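Outer membrane protein Omp121 (Bacteroides thetaiotaomicron, PDB 5FQ8) probably serves as a TonB-dependent outer membrane receptor that imports nutrients, its plug domain filling a transmembrane beta-barrel, and binds calcium. Local coordinates at residues 73-78 against 950-955; 80-85 against 123-128. One frame throughout, in Å; residues are numbered along the deposited sequence.

Interaction 1: residues 73-78 against 950-955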
loop_
_atom_site.group_PDB
_atom_site.type_symbol
_atom_site.label_atom_id
_atom_site.label_comp_id
_atom_site.label_asym_id
_atom_site.label_seq_id
_atom_site.Cartn_x
_atom_site.Cartn_y
_atom_site.Cartn_z
ATOM N N ILE B 73 -4.788 2.876 38.359
ATOM C CA ILE B 73 -5.221 3.602 37.176
ATOM C C ILE B 73 -4.132 4.578 36.789
ATOM O O ILE B 73 -3.659 5.348 37.624
ATOM C CB ILE B 73 -6.554 4.324 37.423
ATOM C CG1 ILE B 73 -7.659 3.304 37.606
ATOM C CG2 ILE B 73 -6.869 5.293 36.299
ATOM C CD1 ILE B 73 -8.905 3.903 38.114
ATOM N N SER B 74 -3.728 4.541 35.528
ATOM C CA SER B 74 -2.650 5.393 35.055
ATOM C C SER B 74 -2.891 5.773 33.604
ATOM O O SER B 74 -3.473 5.004 32.835
ATOM C CB SER B 74 -1.290 4.707 35.190
ATOM O OG SER B 74 -0.994 4.370 36.527
ATOM N N SER B 75 -2.446 6.963 33.241
ATOM C CA SER B 75 -2.514 7.408 31.863
ATOM C C SER B 75 -1.215 7.081 31.158
ATOM O O SER B 75 -0.146 7.086 31.766
ATOM C CB SER B 75 -2.762 8.902 31.810
ATOM O OG SER B 75 -1.666 9.578 32.390
ATOM N N THR B 76 -1.309 6.798 29.866
ATOM C CA THR B 76 -0.107 6.458 29.121
ATOM C C THR B 76 0.797 7.662 28.952
ATOM O O THR B 76 2.018 7.528 29.015
ATOM C CB THR B 76 -0.458 5.870 27.757
ATOM O OG1 THR B 76 -1.073 6.864 26.921
ATOM C CG2 THR B 76 -1.384 4.682 27.918
ATOM N N SER B 77 0.234 8.832 28.748
ATOM C CA SER B 77 1.032 10.039 28.647
ATOM C C SER B 77 0.098 11.230 28.762
ATOM O O SER B 77 -1.114 11.083 28.914
ATOM C CB SER B 77 1.827 10.082 27.346
ATOM O OG SER B 77 0.993 10.333 26.223
ATOM N N SER B 78 0.678 12.414 28.671
ATOM C CA SER B 78 -0.079 13.646 28.675
ATOM C C SER B 78 -0.586 14.018 27.295
ATOM O O SER B 78 -1.183 15.083 27.134
ATOM C CB SER B 78 0.772 14.780 29.239
ATOM O OG SER B 78 0.671 14.844 30.660
ATOM N N ASP B 950 8.167 12.335 35.044
ATOM C CA ASP B 950 6.983 11.957 35.789
ATOM C C ASP B 950 6.785 10.491 35.469
ATOM O O ASP B 950 6.467 10.151 34.331
ATOM C CB ASP B 950 5.776 12.809 35.395
ATOM C CG ASP B 950 4.449 12.217 35.847
ATOM O OD1 ASP B 950 4.409 11.191 36.537
ATOM O OD2 ASP B 950 3.415 12.800 35.500
ATOM N N PRO B 951 6.965 9.610 36.422
ATOM C CA PRO B 951 6.874 8.174 36.149
ATOM C C PRO B 951 5.582 7.685 35.518
ATOM O O PRO B 951 5.487 6.493 35.220
ATOM C CB PRO B 951 7.032 7.570 37.540
ATOM C CG PRO B 951 7.877 8.505 38.240
ATOM C CD PRO B 951 7.519 9.861 37.753
ATOM N N GLU B 952 4.585 8.543 35.319
ATOM C CA GLU B 952 3.332 8.099 34.727
ATOM C C GLU B 952 3.427 8.231 33.209
ATOM O O GLU B 952 2.806 9.087 32.579
ATOM C CB GLU B 952 2.166 8.895 35.287
ATOM C CG GLU B 952 0.846 8.187 35.141
ATOM C CD GLU B 952 -0.322 8.973 35.668
ATOM O OE1 GLU B 952 -0.103 9.888 36.477
ATOM O OE2 GLU B 952 -1.459 8.667 35.261
ATOM N N MET B 953 4.222 7.340 32.621
ATOM C CA MET B 953 4.679 7.476 31.245
ATOM C C MET B 953 4.919 6.110 30.626
ATOM O O MET B 953 5.544 5.251 31.251
ATOM C CB MET B 953 5.990 8.249 31.178
ATOM C CG MET B 953 5.909 9.657 30.737
ATOM S SD MET B 953 7.583 10.243 30.735
ATOM C CE MET B 953 7.334 11.922 30.245
ATOM N N THR B 954 4.484 5.928 29.379
ATOM C CA THR B 954 4.931 4.765 28.620
ATOM C C THR B 954 5.001 5.069 27.138
ATOM O O THR B 954 4.496 6.076 26.655
ATOM C CB THR B 954 4.033 3.557 28.820
ATOM O OG1 THR B 954 4.756 2.392 28.448
ATOM C CG2 THR B 954 2.807 3.650 27.962
ATOM N N SER B 955 5.644 4.163 26.417
ATOM C CA SER B 955 5.608 4.139 24.967
ATOM C C SER B 955 5.148 2.797 24.465
ATOM O O SER B 955 5.219 2.535 23.268
ATOM C CB SER B 955 6.970 4.463 24.379
ATOM O OG SER B 955 7.216 5.839 24.506
#

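Interaction 2: residues 80-85 against 123-128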
loop_
_atom_site.group_PDB
_atom_site.type_symbol
_atom_site.label_atom_id
_atom_site.label_comp_id
_atom_site.label_asym_id
_atom_site.label_seq_id
_atom_site.Cartn_x
_atom_site.Cartn_y
_atom_site.Cartn_z
ATOM N N PRO B 80 -2.954 14.359 24.242
ATOM C CA PRO B 80 -4.410 14.313 24.187
ATOM C C PRO B 80 -4.905 13.077 23.470
ATOM O O PRO B 80 -4.301 12.610 22.505
ATOM C CB PRO B 80 -4.762 15.592 23.428
ATOM C CG PRO B 80 -3.670 16.511 23.741
ATOM C CD PRO B 80 -2.444 15.644 23.748
ATOM N N GLY B 81 -5.995 12.529 23.981
ATOM C CA GLY B 81 -6.607 11.381 23.376
ATOM C C GLY B 81 -5.951 10.066 23.673
ATOM O O GLY B 81 -6.374 9.057 23.114
ATOM N N ALA B 82 -4.945 10.032 24.536
ATOM C CA ALA B 82 -4.185 8.819 24.761
ATOM C C ALA B 82 -4.937 7.863 25.679
ATOM O O ALA B 82 -6.005 8.171 26.203
ATOM C CB ALA B 82 -2.821 9.171 25.325
ATOM N N SER B 83 -4.388 6.672 25.864
ATOM C CA SER B 83 -5.121 5.632 26.565
ATOM C C SER B 83 -4.962 5.751 28.078
ATOM O O SER B 83 -4.140 6.506 28.587
ATOM C CB SER B 83 -4.660 4.265 26.100
ATOM O OG SER B 83 -4.978 4.081 24.745
ATOM N N ASN B 84 -5.780 4.987 28.795
ATOM C CA ASN B 84 -5.728 4.898 30.241
ATOM C C ASN B 84 -5.634 3.443 30.658
ATOM O O ASN B 84 -6.431 2.610 30.228
ATOM C CB ASN B 84 -6.953 5.533 30.892
ATOM C CG ASN B 84 -7.071 7.009 30.592
ATOM O OD1 ASN B 84 -6.278 7.824 31.058
ATOM N ND2 ASN B 84 -8.076 7.364 29.812
ATOM N N SER B 85 -4.684 3.153 31.520
ATOM C CA SER B 85 -4.514 1.814 32.044
ATOM C C SER B 85 -5.288 1.668 33.342
ATOM O O SER B 85 -5.398 2.617 34.116
ATOM C CB SER B 85 -3.039 1.528 32.272
ATOM O OG SER B 85 -2.883 0.253 32.831
ATOM N N GLY B 123 6.417 5.891 18.226
ATOM C CA GLY B 123 5.514 5.706 19.348
ATOM C C GLY B 123 4.362 6.680 19.293
ATOM O O GLY B 123 4.549 7.878 19.051
ATOM N N TYR B 124 3.161 6.169 19.517
ATOM C CA TYR B 124 1.963 6.987 19.525
ATOM C C TYR B 124 0.866 6.192 20.209
ATOM O O TYR B 124 0.942 4.973 20.319
ATOM C CB TYR B 124 1.573 7.412 18.114
ATOM C CG TYR B 124 1.253 6.299 17.139
ATOM C CD1 TYR B 124 0.079 5.569 17.256
ATOM C CD2 TYR B 124 2.102 6.005 16.084
ATOM C CE1 TYR B 124 -0.232 4.573 16.386
ATOM C CE2 TYR B 124 1.789 5.002 15.183
ATOM C CZ TYR B 124 0.616 4.291 15.347
ATOM O OH TYR B 124 0.267 3.291 14.481
ATOM N N ASP B 125 -0.142 6.898 20.693
ATOM C CA ASP B 125 -1.236 6.258 21.414
ATOM C C ASP B 125 -2.505 7.034 21.116
ATOM O O ASP B 125 -2.527 8.254 21.256
ATOM C CB ASP B 125 -0.957 6.216 22.918
ATOM C CG ASP B 125 -1.855 5.254 23.642
ATOM O OD1 ASP B 125 -3.088 5.409 23.549
ATOM O OD2 ASP B 125 -1.327 4.328 24.278
ATOM N N PHE B 126 -3.546 6.337 20.690
ATOM C CA PHE B 126 -4.706 6.999 20.122
ATOM C C PHE B 126 -5.975 6.799 20.938
ATOM O O PHE B 126 -7.022 7.324 20.555
ATOM C CB PHE B 126 -4.937 6.522 18.682
ATOM C CG PHE B 126 -4.100 7.225 17.655
ATOM C CD1 PHE B 126 -3.737 8.534 17.815
ATOM C CD2 PHE B 126 -3.668 6.556 16.525
ATOM C CE1 PHE B 126 -2.972 9.184 16.856
ATOM C CE2 PHE B 126 -2.904 7.181 15.570
ATOM C CZ PHE B 126 -2.557 8.515 15.733
ATOM N N GLY B 127 -5.926 6.050 22.029
ATOM C CA GLY B 127 -7.043 5.965 22.943
ATOM C C GLY B 127 -7.472 4.536 23.190
ATOM O O GLY B 127 -7.084 3.612 22.489
ATOM N N ASN B 128 -8.275 4.367 24.233
ATOM C CA ASN B 128 -8.874 3.074 24.512
ATOM C C ASN B 128 -10.387 3.201 24.625
ATOM O O ASN B 128 -10.950 4.285 24.740
ATOM C CB ASN B 128 -8.280 2.386 25.761
ATOM C CG ASN B 128 -8.697 3.018 27.059
ATOM O OD1 ASN B 128 -8.201 4.060 27.439
ATOM N ND2 ASN B 128 -9.583 2.344 27.778
HETATM O O HOH W 1 -4.381 10.369 20.983
HETATM O O HOH W 2 -9.477 3.295 31.075
#

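Interaction 1: residues 73-78 against 950-955
Glu952 shows how one acidic side chain can fasten the end of a plug strand to a loop of the barrel. Its CG stands anti to the backbone N (chi1 -158°), and the chain runs on extended toward residues 74 and 75. CB leads to CG, and Glu952 CG lies 3.7 Å from Ser75 O. Glu952 CD comes to 3.6 Å from Ser75 OG, and the carboxylate then divides its work. OE2 turns to the plug and accepts two bonds from one residue. Ser75 N donates to the anti lone pair of Glu952 OE2 at 2.8 Å, almost straight (176° at the hydrogen). Ser75 OG, placed between its own backbone N and carbonyl carbon (chi1 64°), donates to Glu952 OE2 at 3.0 Å from above the carboxylate plane. OE1 faces the barrel, where Lys906 and Arg908 form salt bridges with it; these positive charges would probably keep the carboxylate ionised. The root of the side chain is fixed by an Asx turn, in which Glu952 N donates to Asp950 OD1 at 2.9 Å, and Glu952 itself is the centre of an inverse gamma turn.

One residue on from Ser75 and two on from Glu952, the backbones meet directly. Thr954 N donates to Thr76 O at 3.0 Å, in the plane of that carbonyl, and the CA-H of Met953 leans on the same oxygen. Beside this bond Thr954 CG2 packs on Thr76 CB at 4.0 Å, while Thr954 OG1 turns back to Gly962 and Gly965 within its own loop. Ser74 CB flanks the carboxylate, its OG bonded to Arg824. Polar bonding of this kind, between the end of strand 71-75 and the loop after strand 928-941, is characteristic of the plug-to-barrel interface of TonB-dependent receptors.

Interaction 2: residues 80-85 against 123-128
Ser83, Asn128 and Asp125 bury the greatest areas here, and each binds through a polar tip. Asp125 CG stands anti to its backbone N (chi1 -164°), which brings OD1 to the backbone and hydroxyl of Ser83. Ser83 OG donates to the syn lone pair of Asp125 OD1 at 2.6 Å, and Ser83 N adds a weak, bent bond to the same oxygen. Gly127 N meets Asp125 OD1 nearly along its C-O axis at 3.3 Å, closing an Asx turn. An alanine in place of Asp125 would remove this shared acceptor and would probably loosen both the Asx turn and the hold on Ser83. Asn128 reaches back with CG set between the backbone N and the carbonyl carbon (chi1 73°); its OD1 accepts from Asn84 N at 2.9 Å, the donor lying above the carbonyl plane, while its ND2 bonds to Asn111. The backbone angles of Gly127 by themselves call for glycine. Water 1 joins Pro80 O to Asp125 O. The weakly bonded strand 125-128 pairs antiparallel with strand 113-115, whose Thr113 also bonds Ser83 OG, and the ring of Phe126 stacks on Tyr379 of barrel strand 376-394.

The centres of interactions 1 and 2 lie 10 Å apart, both within about 7 Å of the chain's centre in space, and the hairpin of strands 71-75 and 84-88 joins them. Residues 73-75 and 84-85 lie on its two strands, and the rest of segments 73-78 and 80-85 is in the connecting loop; backbone bonds probably link Ser85 N to Ser74 O (2.6 Å) and Thr76 N to Ser83 O (3.1 Å). Thr76 also packs on Ala82 and Asp125. In sequence, interaction 2 is nested within the 871 residues that separate the two segments of interaction 1. One hairpin thus meets the rest of the plug in interaction 2 and a barrel loop in interaction 1.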